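Local coordinates for virulence associated protein VapB (Rhodococcus equi, PDB 4CV7), which is a plasmid-encoded, virulence-associated protein whose molecular role is not established, built as an eight-stranded antiparallel beta-barrel of two Greek-key motifs, at residues H9-V23 / D32-F46. Sequence-based numbering, arbitrary orientation.
Sequences HGNVISAAVYQKFHV and DGDAGGLTIPGAGAF
Half of the Greek-key beta-barrel meets here: the hairpin of strands 4-14 and 18-25 lies between strands 29-37 and 42-52, all neighbours antiparallel, and the connection 38-41 passes over the hairpin turn to join the two outer strands. Gly10-Phe46, Val12-Gly44 and Ser14-Gly42 are the hydrogen-bonded pairs of one seam, Gln19-Ala35 and Phe21-Gly33 those of the other.

On the barrel interior, the Phe46 ring lies back across its neighbouring strand, a course set by placing CG between the backbone N and carbonyl carbon (chi1 62°). Gly10 CA sits over its face, 3.9 Å from the ring centroid, a CH-pi contact that the bare glycine allows. The ring's CZ reaches Val23 CG2 at 4.0 Å, while Leu74, Ile76, Ala91 and Val94 pack around it. Near the turn, Gln19 bends at chi2 (88°) and its NE2 donates to Gly37 O (3.2 Å), from above the carbonyl plane. The Thr39 CG2 methyl makes van der Waals contact with Ser14 OG and Gln19 NE2, its OG1 hydrogen-bonded to Ala96 O and Val98 N of a neighbouring loop.

On the outer face, Lys20 folds at chi2 and chi3 and its NZ forms salt bridges to two carboxylates, the one to Asp32 OD1 (2.7 Å) resting on one of two modelled aspartate conformers. The side chain of His22 comes within about 2 Å (nearest atom) of a bound cobalt ion. Asp34 OD1 is gripped twice: Lys20 NZ arrives at 2.8 Å on the syn side but 30° out of the carboxylate plane, and Tyr18 OH, its ring nearly coplanar with the carboxylate, donates at 2.6 Å to the anti lone pair.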
ATOM      1  N   HIS A   9       6.592  -7.075  -0.946  1.00 17.10           N
ATOM      2  CA  HIS A   9       6.787  -6.595  -2.321  1.00 17.59           C
ATOM      3  C   HIS A   9       5.423  -6.322  -2.873  1.00 17.09           C
ATOM      4  O   HIS A   9       4.392  -6.732  -2.294  1.00 17.75           O
ATOM      5  CB  HIS A   9       7.563  -7.577  -3.186  1.00 20.10           C
ATOM      6  CG  HIS A   9       6.866  -8.899  -3.368  1.00 21.70           C
ATOM      7  ND1 HIS A   9       6.934  -9.911  -2.426  1.00 24.06           N
ATOM      8  CD2 HIS A   9       6.123  -9.407  -4.395  1.00 23.79           C
ATOM      9  CE1 HIS A   9       6.260 -10.971  -2.860  1.00 24.53           C
ATOM     10  NE2 HIS A   9       5.755 -10.692  -4.049  1.00 25.26           N
ATOM     11  N   GLY A  10       5.334  -5.596  -3.938  1.00 17.58           N
ATOM     12  CA  GLY A  10       4.096  -5.199  -4.497  1.00 17.91           C
ATOM     13  C   GLY A  10       4.182  -4.641  -5.881  1.00 17.44           C
ATOM     14  O   GLY A  10       5.251  -4.617  -6.465  1.00 19.03           O
ATOM     15  N   ASN A  11       3.056  -4.131  -6.365  1.00 17.32           N
ATOM     16  CA  ASN A  11       3.090  -3.493  -7.643  1.00 18.13           C
ATOM     17  C   ASN A  11       1.979  -2.433  -7.719  1.00 17.47           C
ATOM     18  O   ASN A  11       1.044  -2.402  -6.897  1.00 18.79           O
ATOM     19  CB  ASN A  11       2.999  -4.538  -8.774  1.00 20.49           C
ATOM     20  CG  ASN A  11       1.781  -5.468  -8.673  1.00 22.07           C
ATOM     21  OD1 ASN A  11       0.646  -5.019  -8.628  1.00 24.47           O
ATOM     22  ND2 ASN A  11       2.026  -6.737  -8.435  1.00 24.80           N
ATOM     23  N   VAL A  12       2.082  -1.586  -8.724  1.00 16.77           N
ATOM     24  CA  VAL A  12       1.127  -0.526  -8.963  0.55 16.20           C
ATOM     25  C   VAL A  12       0.908  -0.382 -10.460  1.00 16.56           C
ATOM     26  O   VAL A  12       1.902  -0.409 -11.225  1.00 18.48           O
ATOM     27  CB  VAL A  12       1.615   0.796  -8.345  0.55 16.95           C
ATOM     28  CG1 VAL A  12       3.036   1.139  -8.796  0.55 18.46           C
ATOM     29  CG2 VAL A  12       0.681   1.959  -8.588  0.55 17.28           C
ATOM     30  N   ILE A  13      -0.343  -0.159 -10.844  1.00 16.93           N
ATOM     31  CA  ILE A  13      -0.656   0.201 -12.232  1.00 18.15           C
ATOM     32  C   ILE A  13      -1.381   1.515 -12.138  1.00 17.81           C
ATOM     33  O   ILE A  13      -2.443   1.575 -11.500  1.00 19.15           O
ATOM     34  CB  ILE A  13      -1.545  -0.871 -12.891  1.00 21.24           C
ATOM     35  CG1 ILE A  13      -0.809  -2.204 -12.791  1.00 24.62           C
ATOM     36  CG2 ILE A  13      -1.845  -0.526 -14.349  1.00 22.93           C
ATOM     37  CD1 ILE A  13      -1.483  -3.391 -13.385  1.00 29.86           C
ATOM     38  N   SER A  14      -0.868   2.564 -12.794  1.00 17.08           N
ATOM     39  CA  SER A  14      -1.488   3.864 -12.842  1.00 17.01           C
ATOM     40  C   SER A  14      -2.109   4.175 -14.187  1.00 16.76           C
ATOM     41  O   SER A  14      -1.377   4.073 -15.189  1.00 16.73           O
ATOM     42  CB  SER A  14      -0.469   4.920 -12.505  1.00 19.05           C
ATOM     43  OG  SER A  14      -1.092   6.238 -12.539  1.00 21.77           O
ATOM     44  N   ALA A  15      -3.341   4.719 -14.154  0.54 16.37           N
ATOM     45  CA  ALA A  15      -3.947   5.436 -15.279  0.54 17.71           C
ATOM     46  C   ALA A  15      -3.930   6.950 -15.170  0.54 19.34           C
ATOM     47  O   ALA A  15      -4.722   7.575 -15.809  0.54 20.33           O
ATOM     48  CB  ALA A  15      -5.384   4.929 -15.458  0.54 17.73           C
ATOM     49  N   ALA A  16      -2.977   7.486 -14.423  0.54 19.59           N
ATOM     50  CA  ALA A  16      -2.752   8.919 -14.157  0.54 18.58           C
ATOM     51  C   ALA A  16      -3.559   9.319 -12.926  0.54 17.61           C
ATOM     52  O   ALA A  16      -2.982   9.556 -11.855  0.54 18.66           O
ATOM     53  CB  ALA A  16      -3.083   9.763 -15.302  0.54 19.40           C
ATOM     54  N   VAL A  17      -4.877   9.424 -13.059  0.54 17.48           N
ATOM     55  CA  VAL A  17      -5.755   9.691 -11.878  0.54 17.82           C
ATOM     56  C   VAL A  17      -6.159   8.492 -11.006  0.54 17.26           C
ATOM     57  O   VAL A  17      -6.505   8.693  -9.848  0.54 18.06           O
ATOM     58  CB  VAL A  17      -7.081  10.455 -12.153  0.54 19.76           C
ATOM     59  CG1 VAL A  17      -6.816  11.788 -12.609  0.54 20.40           C
ATOM     60  CG2 VAL A  17      -8.017   9.732 -13.056  0.54 19.37           C
ATOM     61  N   TYR A  18      -6.222   7.274 -11.568  1.00 17.47           N
ATOM     62  CA  TYR A  18      -6.516   6.092 -10.836  1.00 17.06           C
ATOM     63  C   TYR A  18      -5.256   5.198 -10.751  1.00 16.52           C
ATOM     64  O   TYR A  18      -4.569   5.063 -11.722  1.00 16.61           O
ATOM     65  CB  TYR A  18      -7.643   5.337 -11.506  1.00 18.05           C
ATOM     66  CG  TYR A  18      -7.890   3.982 -10.974  1.00 18.78           C
ATOM     67  CD1 TYR A  18      -8.569   3.730  -9.810  1.00 19.50           C
ATOM     68  CD2 TYR A  18      -7.293   2.891 -11.629  1.00 19.90           C
ATOM     69  CE1 TYR A  18      -8.688   2.451  -9.341  1.00 19.65           C
ATOM     70  CE2 TYR A  18      -7.318   1.632 -11.158  1.00 20.22           C
ATOM     71  CZ  TYR A  18      -8.061   1.315 -10.062  1.00 20.04           C
ATOM     72  OH  TYR A  18      -8.134   0.036  -9.541  1.00 23.19           O
ATOM     73  N   GLN A  19      -5.142   4.564  -9.577  1.00 15.74           N
ATOM     74  CA  GLN A  19      -4.060   3.524  -9.428  1.00 16.11           C
ATOM     75  C   GLN A  19      -4.583   2.315  -8.733  1.00 17.10           C
ATOM     76  O   GLN A  19      -5.299   2.386  -7.719  1.00 18.21           O
ATOM     77  CB  GLN A  19      -2.899   4.068  -8.558  1.00 16.19           C
ATOM     78  CG  GLN A  19      -2.286   5.308  -9.197  1.00 16.27           C
ATOM     79  CD  GLN A  19      -2.985   6.598  -8.789  1.00 17.07           C
ATOM     80  OE1 GLN A  19      -3.320   6.709  -7.611  1.00 18.22           O
ATOM     81  NE2 GLN A  19      -3.247   7.477  -9.729  1.00 18.40           N
ATOM     82  N   LYS A  20      -4.162   1.119  -9.230  1.00 16.20           N
ATOM     83  CA  LYS A  20      -4.394  -0.118  -8.506  1.00 16.10           C
ATOM     84  C   LYS A  20      -3.093  -0.579  -7.871  1.00 15.11           C
ATOM     85  O   LYS A  20      -2.064  -0.665  -8.519  1.00 17.23           O
ATOM     86  CB  LYS A  20      -4.790  -1.142  -9.540  1.00 17.64           C
ATOM     87  CG  LYS A  20      -4.949  -2.521  -8.891  1.00 19.34           C
ATOM     88  CD  LYS A  20      -6.124  -2.742  -8.010  1.00 21.29           C
ATOM     89  CE  LYS A  20      -7.328  -3.237  -8.703  1.00 24.76           C
ATOM     90  NZ  LYS A  20      -8.421  -3.374  -7.686  1.00 26.03           N
ATOM     91  N   PHE A  21      -3.146  -0.800  -6.542  1.00 15.06           N
ATOM     92  CA  PHE A  21      -2.025  -1.292  -5.811  1.00 15.24           C
ATOM     93  C   PHE A  21      -2.262  -2.761  -5.366  1.00 15.65           C
ATOM     94  O   PHE A  21      -3.379  -3.085  -4.949  1.00 16.33           O
ATOM     95  CB  PHE A  21      -1.787  -0.451  -4.501  1.00 16.00           C
ATOM     96  CG  PHE A  21      -1.120   0.871  -4.681  1.00 16.54           C
ATOM     97  CD1 PHE A  21      -1.794   1.920  -5.280  1.00 15.83           C
ATOM     98  CD2 PHE A  21       0.190   1.092  -4.242  1.00 18.49           C
ATOM     99  CE1 PHE A  21      -1.203   3.165  -5.448  1.00 16.03           C
ATOM    100  CE2 PHE A  21       0.792   2.354  -4.435  1.00 18.79           C
ATOM    101  CZ  PHE A  21       0.070   3.361  -5.007  1.00 17.21           C
ATOM    102  N   HIS A  22      -1.204  -3.552  -5.380  1.00 16.94           N
ATOM    103  CA  HIS A  22      -1.164  -4.879  -4.707  1.00 18.47           C
ATOM    104  C   HIS A  22       0.040  -4.868  -3.841  1.00 19.29           C
ATOM    105  O   HIS A  22       1.135  -4.422  -4.189  1.00 20.75           O
ATOM    106  CB  HIS A  22      -1.106  -6.012  -5.699  1.00 21.68           C
ATOM    107  CG  HIS A  22      -2.376  -6.132  -6.457  1.00 24.67           C
ATOM    108  ND1 HIS A  22      -2.532  -5.657  -7.725  1.00 29.27           N
ATOM    109  CD2 HIS A  22      -3.544  -6.715  -6.125  1.00 29.34           C
ATOM    110  CE1 HIS A  22      -3.755  -5.952  -8.156  1.00 30.20           C
ATOM    111  NE2 HIS A  22      -4.377  -6.608  -7.205  1.00 30.18           N
ATOM    112  N   VAL A  23      -0.111  -5.407  -2.674  1.00 17.02           N
ATOM    113  CA  VAL A  23       1.019  -5.725  -1.818  1.00 17.06           C
ATOM    114  C   VAL A  23       0.933  -7.141  -1.330  1.00 16.70           C
ATOM    115  O   VAL A  23      -0.134  -7.579  -0.858  1.00 16.96           O
ATOM    116  CB  VAL A  23       1.118  -4.808  -0.533  1.00 19.14           C
ATOM    117  CG1 VAL A  23       2.285  -5.149   0.360  1.00 20.31           C
ATOM    118  CG2 VAL A  23       1.152  -3.355  -0.932  1.00 21.12           C
ATOM    119  N   ASP A  32      -5.229  -5.358  -1.670  1.00 15.77           N
ATOM    120  CA  ASP A  32      -5.813  -4.846  -2.929  0.66 17.29           C
ATOM    121  C   ASP A  32      -6.269  -3.432  -2.670  1.00 16.72           C
ATOM    122  O   ASP A  32      -7.267  -3.261  -1.912  1.00 17.35           O
ATOM    123  CB  ASP A  32      -7.010  -5.724  -3.326  0.66 19.99           C
ATOM    124  CG  ASP A  32      -7.629  -5.434  -4.718  0.66 22.81           C
ATOM    125  OD1 ASP A  32      -7.421  -4.432  -5.382  0.66 24.46           O
ATOM    126  OD2 ASP A  32      -8.388  -6.283  -5.209  0.66 29.77           O
ATOM    127  N   GLY A  33      -5.638  -2.476  -3.309  1.00 15.42           N
ATOM    128  CA  GLY A  33      -6.069  -1.075  -3.094  1.00 15.68           C
ATOM    129  C   GLY A  33      -6.311  -0.292  -4.350  1.00 15.48           C
ATOM    130  O   GLY A  33      -5.705  -0.518  -5.378  1.00 16.67           O
ATOM    131  N   ASP A  34      -7.319   0.573  -4.256  1.00 15.26           N
ATOM    132  CA  ASP A  34      -7.779   1.358  -5.372  1.00 16.11           C
ATOM    133  C   ASP A  34      -7.670   2.829  -4.965  1.00 15.71           C
ATOM    134  O   ASP A  34      -8.404   3.217  -4.078  1.00 15.83           O
ATOM    135  CB  ASP A  34      -9.233   1.005  -5.665  1.00 18.79           C
ATOM    136  CG  ASP A  34      -9.368  -0.421  -6.121  1.00 20.30           C
ATOM    137  OD1 ASP A  34      -9.071  -0.715  -7.269  1.00 22.16           O
ATOM    138  OD2 ASP A  34      -9.949  -1.184  -5.386  1.00 28.73           O
ATOM    139  N   ALA A  35      -6.811   3.557  -5.639  1.00 15.45           N
ATOM    140  CA  ALA A  35      -6.501   4.930  -5.229  1.00 15.03           C
ATOM    141  C   ALA A  35      -6.857   5.870  -6.340  1.00 14.93           C
ATOM    142  O   ALA A  35      -6.861   5.566  -7.524  1.00 16.76           O
ATOM    143  CB  ALA A  35      -5.081   5.107  -4.850  1.00 15.34           C
ATOM    144  N   GLY A  36      -7.092   7.160  -5.957  1.00 14.72           N
ATOM    145  CA  GLY A  36      -6.928   8.286  -6.814  1.00 15.29           C
ATOM    146  C   GLY A  36      -5.695   9.052  -6.472  1.00 15.85           C
ATOM    147  O   GLY A  36      -5.303   9.107  -5.288  1.00 16.16           O
ATOM    148  N   GLY A  37      -5.162   9.747  -7.425  1.00 18.94           N
ATOM    149  CA  GLY A  37      -3.945  10.533  -7.190  1.00 19.25           C
ATOM    150  C   GLY A  37      -3.476  11.184  -8.424  1.00 19.74           C
ATOM    151  O   GLY A  37      -3.681  10.679  -9.498  1.00 21.66           O
ATOM    152  N   LEU A  38      -2.659  12.163  -8.329  1.00 21.13           N
ATOM    153  CA  LEU A  38      -2.163  12.890  -9.467  1.00 22.99           C
ATOM    154  C   LEU A  38      -0.807  12.257  -9.738  1.00 25.10           C
ATOM    155  O   LEU A  38       0.236  12.591  -9.081  1.00 31.26           O
ATOM    156  CB  LEU A  38      -2.102  14.392  -9.140  1.00 27.63           C
ATOM    157  CG  LEU A  38      -3.473  15.038  -9.018  1.00 29.99           C
ATOM    158  CD1 LEU A  38      -3.290  16.496  -8.579  1.00 35.44           C
ATOM    159  CD2 LEU A  38      -4.276  14.911 -10.252  1.00 32.74           C
ATOM    160  N   THR A  39      -0.751  11.378 -10.694  1.00 23.09           N
ATOM    161  CA  THR A  39       0.497  10.829 -11.069  1.00 25.71           C
ATOM    162  C   THR A  39       0.610  10.429 -12.535  1.00 26.92           C
ATOM    163  O   THR A  39      -0.362  10.657 -13.259  1.00 26.92           O
ATOM    164  CB  THR A  39       0.870   9.699 -10.243  1.00 25.46           C
ATOM    165  OG1 THR A  39       2.234   9.322 -10.525  1.00 28.81           O
ATOM    166  CG2 THR A  39       0.032   8.558 -10.349  1.00 22.78           C
ATOM    167  N   ILE A  40       1.834  10.035 -12.899  1.00 26.13           N
ATOM    168  CA  ILE A  40       2.227   9.578 -14.212  1.00 26.97           C
ATOM    169  C   ILE A  40       1.666   8.175 -14.518  1.00 26.37           C
ATOM    170  O   ILE A  40       1.751   7.284 -13.659  1.00 29.85           O
ATOM    171  CB  ILE A  40       3.871   9.535 -14.258  1.00 30.93           C
ATOM    172  CG1 ILE A  40       4.431  10.935 -13.895  1.00 37.87           C
ATOM    173  CG2 ILE A  40       4.559   8.964 -15.460  1.00 35.33           C
ATOM    174  CD1 ILE A  40       3.872  11.947 -14.844  1.00 38.76           C
ATOM    175  N   PRO A  41       1.127   8.003 -15.723  1.00 21.86           N
ATOM    176  CA  PRO A  41       0.674   6.665 -16.045  1.00 20.61           C
ATOM    177  C   PRO A  41       1.825   5.685 -16.217  1.00 20.06           C
ATOM    178  O   PRO A  41       2.967   6.054 -16.576  1.00 23.55           O
ATOM    179  CB  PRO A  41      -0.110   6.872 -17.350  1.00 22.38           C
ATOM    180  CG  PRO A  41       0.422   8.174 -17.969  1.00 25.79           C
ATOM    181  CD  PRO A  41       0.984   8.932 -16.842  1.00 25.08           C
ATOM    182  N   GLY A  42       1.558   4.444 -15.911  1.00 20.15           N
ATOM    183  CA  GLY A  42       2.605   3.414 -15.974  1.00 20.90           C
ATOM    184  C   GLY A  42       2.401   2.352 -14.961  1.00 21.39           C
ATOM    185  O   GLY A  42       1.447   2.326 -14.299  1.00 21.72           O
ATOM    186  N   ALA A  43       3.326   1.425 -14.833  1.00 24.00           N
ATOM    187  CA  ALA A  43       3.208   0.266 -14.011  1.00 27.37           C
ATOM    188  C   ALA A  43       4.555   0.114 -13.408  1.00 31.09           C
ATOM    189  O   ALA A  43       5.576   0.349 -14.078  1.00 32.55           O
ATOM    190  CB  ALA A  43       2.831  -0.914 -14.856  1.00 29.57           C
ATOM    191  N   GLY A  44       4.644  -0.331 -12.189  1.00 24.65           N
ATOM    192  CA  GLY A  44       5.891  -0.811 -11.664  1.00 25.67           C
ATOM    193  C   GLY A  44       5.791  -1.691 -10.451  1.00 23.87           C
ATOM    194  O   GLY A  44       4.778  -1.736  -9.870  1.00 22.47           O
ATOM    195  N   ALA A  45       6.841  -2.384 -10.126  1.00 24.93           N
ATOM    196  CA  ALA A  45       6.956  -3.258  -8.965  1.00 23.82           C
ATOM    197  C   ALA A  45       7.833  -2.546  -7.907  1.00 22.57           C
ATOM    198  O   ALA A  45       8.615  -1.660  -8.223  1.00 24.10           O
ATOM    199  CB  ALA A  45       7.414  -4.656  -9.326  1.00 26.45           C
ATOM    200  N   PHE A  46       7.642  -2.939  -6.648  1.00 21.03           N
ATOM    201  CA  PHE A  46       8.402  -2.399  -5.577  1.00 20.98           C
ATOM    202  C   PHE A  46       8.712  -3.471  -4.532  1.00 21.02           C
ATOM    203  O   PHE A  46       7.992  -4.456  -4.376  1.00 20.54           O
ATOM    204  CB  PHE A  46       7.753  -1.123  -5.039  1.00 20.67           C
ATOM    205  CG  PHE A  46       6.373  -1.323  -4.474  1.00 20.45           C
ATOM    206  CD1 PHE A  46       6.195  -1.812  -3.188  1.00 21.66           C
ATOM    207  CD2 PHE A  46       5.206  -1.030  -5.222  1.00 20.45           C
ATOM    208  CE1 PHE A  46       4.948  -1.989  -2.680  1.00 21.94           C
ATOM    209  CE2 PHE A  46       3.942  -1.217  -4.717  1.00 20.81           C
ATOM    210  CZ  PHE A  46       3.828  -1.681  -3.429  1.00 22.05           C
TER